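Local coordinates for BH1478 protein (Bacillus halodurans, PDB 2QUP) that is of unknown function and folds as a mostly helical chain of the DUF327 family, at residues A[35-46]-A[79-90]. Numbering follows the deposited sequence.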
loop_
_atom_site.group_PDB
_atom_site.type_symbol
_atom_site.label_atom_id
_atom_site.label_comp_id
_atom_site.label_asym_id
_atom_site.label_seq_id
_atom_site.Cartn_x
_atom_site.Cartn_y
_atom_site.Cartn_z
ATOM N N ARG A 35 18.599 6.552 -4.153
ATOM C CA ARG A 35 17.677 6.722 -3.042
ATOM C C ARG A 35 16.269 6.260 -3.414
ATOM O O ARG A 35 15.630 5.532 -2.646
ATOM C CB ARG A 35 17.656 8.173 -2.583
ATOM C CG ARG A 35 16.834 8.392 -1.338
ATOM C CD ARG A 35 16.412 9.823 -1.186
ATOM N NE ARG A 35 15.712 10.020 0.078
ATOM C CZ ARG A 35 15.259 11.192 0.512
ATOM N NH1 ARG A 35 15.420 12.294 -0.211
ATOM N NH2 ARG A 35 14.639 11.259 1.679
ATOM N N ASP A 36 15.814 6.665 -4.603
ATOM C CA ASP A 36 14.500 6.286 -5.123
ATOM C C ASP A 36 14.425 4.789 -5.355
ATOM O O ASP A 36 13.404 4.166 -5.079
ATOM C CB ASP A 36 14.195 7.025 -6.432
ATOM C CG ASP A 36 14.100 8.539 -6.253
ATOM O OD1 ASP A 36 14.100 9.255 -7.274
ATOM O OD2 ASP A 36 14.030 9.025 -5.103
ATOM N N GLU A 37 15.522 4.229 -5.854
ATOM C CA GLU A 37 15.622 2.806 -6.156
ATOM C C GLU A 37 15.504 1.938 -4.907
ATOM O O GLU A 37 14.758 0.957 -4.896
ATOM C CB GLU A 37 16.953 2.520 -6.838
ATOM C CG GLU A 37 16.836 1.815 -8.165
ATOM C CD GLU A 37 18.000 2.143 -9.083
ATOM O OE1 GLU A 37 19.160 1.840 -8.712
ATOM O OE2 GLU A 37 17.754 2.713 -10.168
ATOM N N LYS A 38 16.245 2.314 -3.869
ATOM C CA LYS A 38 16.241 1.607 -2.595
ATOM C C LYS A 38 14.904 1.721 -1.909
ATOM O O LYS A 38 14.435 0.762 -1.330
ATOM C CB LYS A 38 17.338 2.139 -1.664
ATOM C CG LYS A 38 18.735 1.677 -2.037
ATOM C CD LYS A 38 19.758 2.092 -0.987
ATOM C CE LYS A 38 21.152 2.280 -1.603
ATOM N NZ LYS A 38 22.256 2.115 -0.609
ATOM N N ALA A 39 14.294 2.899 -1.968
ATOM C CA ALA A 39 12.956 3.104 -1.422
ATOM C C ALA A 39 11.924 2.226 -2.130
ATOM O O ALA A 39 11.049 1.646 -1.486
ATOM C CB ALA A 39 12.577 4.564 -1.514
ATOM N N TYR A 40 12.050 2.117 -3.452
ATOM C CA TYR A 40 11.223 1.213 -4.256
ATOM C C TYR A 40 11.380 -0.247 -3.838
ATOM O O TYR A 40 10.398 -0.993 -3.775
ATOM C CB TYR A 40 11.562 1.356 -5.749
ATOM C CG TYR A 40 10.717 0.485 -6.670
ATOM C CD1 TYR A 40 9.402 0.824 -6.962
ATOM C CD2 TYR A 40 11.235 -0.672 -7.251
ATOM C CE1 TYR A 40 8.621 0.038 -7.803
ATOM C CE2 TYR A 40 10.453 -1.459 -8.098
ATOM C CZ TYR A 40 9.152 -1.093 -8.364
ATOM O OH TYR A 40 8.374 -1.860 -9.195
ATOM N N GLU A 41 12.624 -0.645 -3.579
ATOM C CA GLU A 41 12.965 -2.008 -3.203
ATOM C C GLU A 41 12.388 -2.367 -1.841
ATOM O O GLU A 41 11.907 -3.476 -1.651
ATOM C CB GLU A 41 14.492 -2.181 -3.174
ATOM C CG GLU A 41 15.104 -2.680 -4.498
ATOM C CD GLU A 41 16.623 -2.436 -4.605
ATOM O OE1 GLU A 41 17.327 -2.496 -3.566
ATOM O OE2 GLU A 41 17.112 -2.190 -5.739
ATOM N N ARG A 42 12.456 -1.421 -0.904
ATOM C CA ARG A 42 11.841 -1.546 0.417
ATOM C C ARG A 42 10.324 -1.703 0.340
ATOM O O ARG A 42 9.737 -2.564 0.998
ATOM C CB ARG A 42 12.201 -0.337 1.269
ATOM C CG ARG A 42 13.514 -0.487 2.001
ATOM C CD ARG A 42 13.711 0.613 3.037
ATOM N NE ARG A 42 14.412 1.758 2.454
ATOM C CZ ARG A 42 13.888 2.974 2.305
ATOM N NH1 ARG A 42 12.646 3.242 2.707
ATOM N NH2 ARG A 42 14.611 3.935 1.749
ATOM N N LEU A 43 9.704 -0.896 -0.507
ATOM C CA LEU A 43 8.294 -1.059 -0.842
ATOM C C LEU A 43 7.925 -2.415 -1.432
ATOM O O LEU A 43 6.813 -2.899 -1.220
ATOM C CB LEU A 43 7.857 0.049 -1.813
ATOM C CG LEU A 43 7.645 1.491 -1.378
ATOM C CD1 LEU A 43 7.055 2.251 -2.563
ATOM C CD2 LEU A 43 6.769 1.610 -0.129
ATOM N N GLN A 44 8.828 -3.005 -2.212
ATOM C CA GLN A 44 8.554 -4.297 -2.850
ATOM C C GLN A 44 8.560 -5.376 -1.771
ATOM O O GLN A 44 7.719 -6.280 -1.769
ATOM C CB GLN A 44 9.643 -4.637 -3.871
ATOM C CG GLN A 44 9.579 -3.945 -5.230
ATOM C CD GLN A 44 10.649 -4.500 -6.194
ATOM O OE1 GLN A 44 10.329 -5.003 -7.280
ATOM N NE2 GLN A 44 11.924 -4.428 -5.783
ATOM N N ALA A 45 9.520 -5.259 -0.857
ATOM C CA ALA A 45 9.668 -6.172 0.279
ATOM C C ALA A 45 8.477 -6.099 1.235
ATOM O O ALA A 45 7.984 -7.118 1.684
ATOM C CB ALA A 45 10.993 -5.882 1.022
ATOM N N LEU A 46 8.024 -4.881 1.526
ATOM C CA LEU A 46 6.812 -4.650 2.300
ATOM C C LEU A 46 5.554 -5.204 1.627
ATOM O O LEU A 46 4.691 -5.756 2.284
ATOM C CB LEU A 46 6.650 -3.152 2.515
ATOM C CG LEU A 46 5.813 -2.612 3.659
ATOM C CD1 LEU A 46 5.955 -3.474 4.939
ATOM C CD2 LEU A 46 6.258 -1.205 3.919
ATOM N N ASP A 79 5.299 5.263 3.347
ATOM C CA ASP A 79 6.521 5.191 2.546
ATOM C C ASP A 79 6.291 5.423 1.061
ATOM O O ASP A 79 7.151 5.970 0.385
ATOM C CB ASP A 79 7.226 3.853 2.751
ATOM C CG ASP A 79 7.876 3.735 4.115
ATOM O OD1 ASP A 79 8.227 2.603 4.500
ATOM O OD2 ASP A 79 8.036 4.764 4.808
ATOM N N ALA A 80 5.140 4.984 0.557
ATOM C CA ALA A 80 4.783 5.182 -0.835
ATOM C C ALA A 80 4.434 6.624 -1.190
ATOM O O ALA A 80 4.823 7.094 -2.266
ATOM C CB ALA A 80 3.653 4.262 -1.231
ATOM N N VAL A 81 3.703 7.314 -0.309
ATOM C CA VAL A 81 3.445 8.766 -0.469
ATOM C C VAL A 81 4.744 9.560 -0.497
ATOM O O VAL A 81 4.921 10.425 -1.340
ATOM C CB VAL A 81 2.502 9.358 0.621
ATOM C CG1 VAL A 81 2.292 10.869 0.409
ATOM C CG2 VAL A 81 1.152 8.699 0.596
ATOM N N GLU A 82 5.653 9.246 0.420
ATOM C CA GLU A 82 6.947 9.917 0.486
ATOM C C GLU A 82 7.753 9.740 -0.794
ATOM O O GLU A 82 8.286 10.717 -1.316
ATOM C CB GLU A 82 7.747 9.430 1.687
ATOM C CG GLU A 82 8.854 10.380 2.096
ATOM C CD GLU A 82 9.936 9.700 2.897
ATOM O OE1 GLU A 82 10.895 10.393 3.293
ATOM O OE2 GLU A 82 9.831 8.475 3.132
ATOM N N LEU A 83 7.813 8.508 -1.309
ATOM C CA LEU A 83 8.391 8.248 -2.631
ATOM C C LEU A 83 7.644 8.920 -3.793
ATOM O O LEU A 83 8.270 9.575 -4.623
ATOM C CB LEU A 83 8.539 6.742 -2.887
ATOM C CG LEU A 83 9.243 6.322 -4.182
ATOM C CD1 LEU A 83 10.690 6.838 -4.235
ATOM C CD2 LEU A 83 9.185 4.814 -4.385
ATOM N N GLY A 84 6.322 8.746 -3.849
ATOM C CA GLY A 84 5.470 9.410 -4.838
ATOM C C GLY A 84 5.670 10.904 -5.031
ATOM O O GLY A 84 5.803 11.379 -6.164
ATOM N N LEU A 85 5.703 11.630 -3.915
ATOM C CA LEU A 85 5.889 13.072 -3.917
ATOM C C LEU A 85 7.284 13.476 -4.369
ATOM O O LEU A 85 7.445 14.535 -4.971
ATOM C CB LEU A 85 5.592 13.679 -2.533
ATOM C CG LEU A 85 4.171 13.603 -1.953
ATOM C CD1 LEU A 85 4.174 14.133 -0.534
ATOM C CD2 LEU A 85 3.128 14.354 -2.809
ATOM N N ARG A 86 8.286 12.649 -4.086
ATOM C CA ARG A 86 9.636 12.938 -4.575
ATOM C C ARG A 86 9.780 12.681 -6.074
ATOM O O ARG A 86 10.378 13.487 -6.793
ATOM C CB ARG A 86 10.682 12.150 -3.802
ATOM C CG ARG A 86 12.035 12.840 -3.727
ATOM C CD ARG A 86 12.933 12.206 -2.663
ATOM N NE ARG A 86 13.173 10.773 -2.878
ATOM C CZ ARG A 86 12.739 9.802 -2.074
ATOM N NH1 ARG A 86 12.030 10.094 -0.991
ATOM N NH2 ARG A 86 13.016 8.534 -2.353
ATOM N N LEU A 87 9.210 11.572 -6.542
ATOM C CA LEU A 87 9.214 11.222 -7.961
ATOM C C LEU A 87 8.519 12.250 -8.839
ATOM O O LEU A 87 8.895 12.405 -10.000
ATOM C CB LEU A 87 8.562 9.869 -8.200
ATOM C CG LEU A 87 9.282 8.599 -7.758
ATOM C CD1 LEU A 87 8.511 7.384 -8.268
ATOM C CD2 LEU A 87 10.733 8.590 -8.228
ATOM N N GLU A 88 7.510 12.930 -8.281
ATOM C CA GLU A 88 6.825 14.041 -8.957
ATOM C C GLU A 88 7.800 15.164 -9.297
ATOM O O GLU A 88 7.703 15.772 -10.364
ATOM C CB GLU A 88 5.690 14.607 -8.094
ATOM C CG GLU A 88 4.443 13.737 -7.977
ATOM C CD GLU A 88 3.553 13.715 -9.215
ATOM O OE1 GLU A 88 2.988 14.773 -9.568
ATOM O OE2 GLU A 88 3.389 12.621 -9.807
ATOM N N GLU A 89 8.741 15.406 -8.385
ATOM C CA GLU A 89 9.811 16.380 -8.557
ATOM C C GLU A 89 11.059 15.833 -9.279
ATOM O O GLU A 89 12.162 16.345 -9.087
ATOM C CB GLU A 89 10.205 16.939 -7.192
ATOM C CG GLU A 89 9.134 17.789 -6.517
ATOM C CD GLU A 89 9.487 18.128 -5.067
ATOM O OE1 GLU A 89 10.647 18.528 -4.807
ATOM O OE2 GLU A 89 8.611 17.992 -4.180
ATOM N N ARG A 90 10.890 14.798 -10.099
ATOM C CA ARG A 90 11.915 14.371 -11.058
ATOM C C ARG A 90 11.376 14.523 -12.484
ATOM O O ARG A 90 12.067 14.235 -13.467
ATOM C CB ARG A 90 12.358 12.914 -10.806
ATOM C CG ARG A 90 12.487 12.493 -9.339
ATOM C CD ARG A 90 13.912 12.639 -8.801
ATOM N NE ARG A 90 14.112 11.965 -7.510
ATOM C CZ ARG A 90 14.918 12.401 -6.541
ATOM N NH1 ARG A 90 15.603 13.524 -6.686
ATOM N NH2 ARG A 90 15.038 11.720 -5.410
#
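Asp79 meets Leu43 through its methylene: CB of Asp79 lies 3.7 Å from CD2 of Leu43. One residue on, Ala80 receives the other branch of that leucine, CB to Leu43 CD1 at 4.2 Å. Leu83 then enters helix 27-60 as a knob in a hole formed by Asp36, Ala39, Tyr40 and Leu43. Its CG stands anti to the backbone N, and the two methyls divide the hole: CD1 rests near Ala39 CB and the Asp36 backbone, whereas CD2 packs 3.8 Å from Leu43 CD1. The local axes, 10.3 Å apart at 151°, run roughly antiparallel, consistent with consecutive helices of an up-and-down four-helix bundle; Tyr144 of helix 126-144 touches both Leu43 and Leu83.

Beyond this apolar layer the contact becomes ionic. Arg86, bent at chi3, turns the NE side of its guanidinium to Asp36, and NE and NH2 both donate to Asp36 OD2, each at 3.0 Å. The extended Arg35 chain lays its own guanidinium flat over one face of Arg86, centres 3.9 Å apart and planes 8° apart; the Asp36 carboxylate probably offsets the like charges. Leu87 brings CD2 to 3.6 Å from Asp36 OD1. Arg90 grips the same carboxylate side-on, one nitrogen to each oxygen: NE reaches OD1 of Asp36 at 2.7 Å, with that oxygen lying out of the Arg90 guanidinium plane, while NH2 adds a third N-H to OD2, which already takes two from Arg86, and makes the straighter bond, 163° at hydrogen.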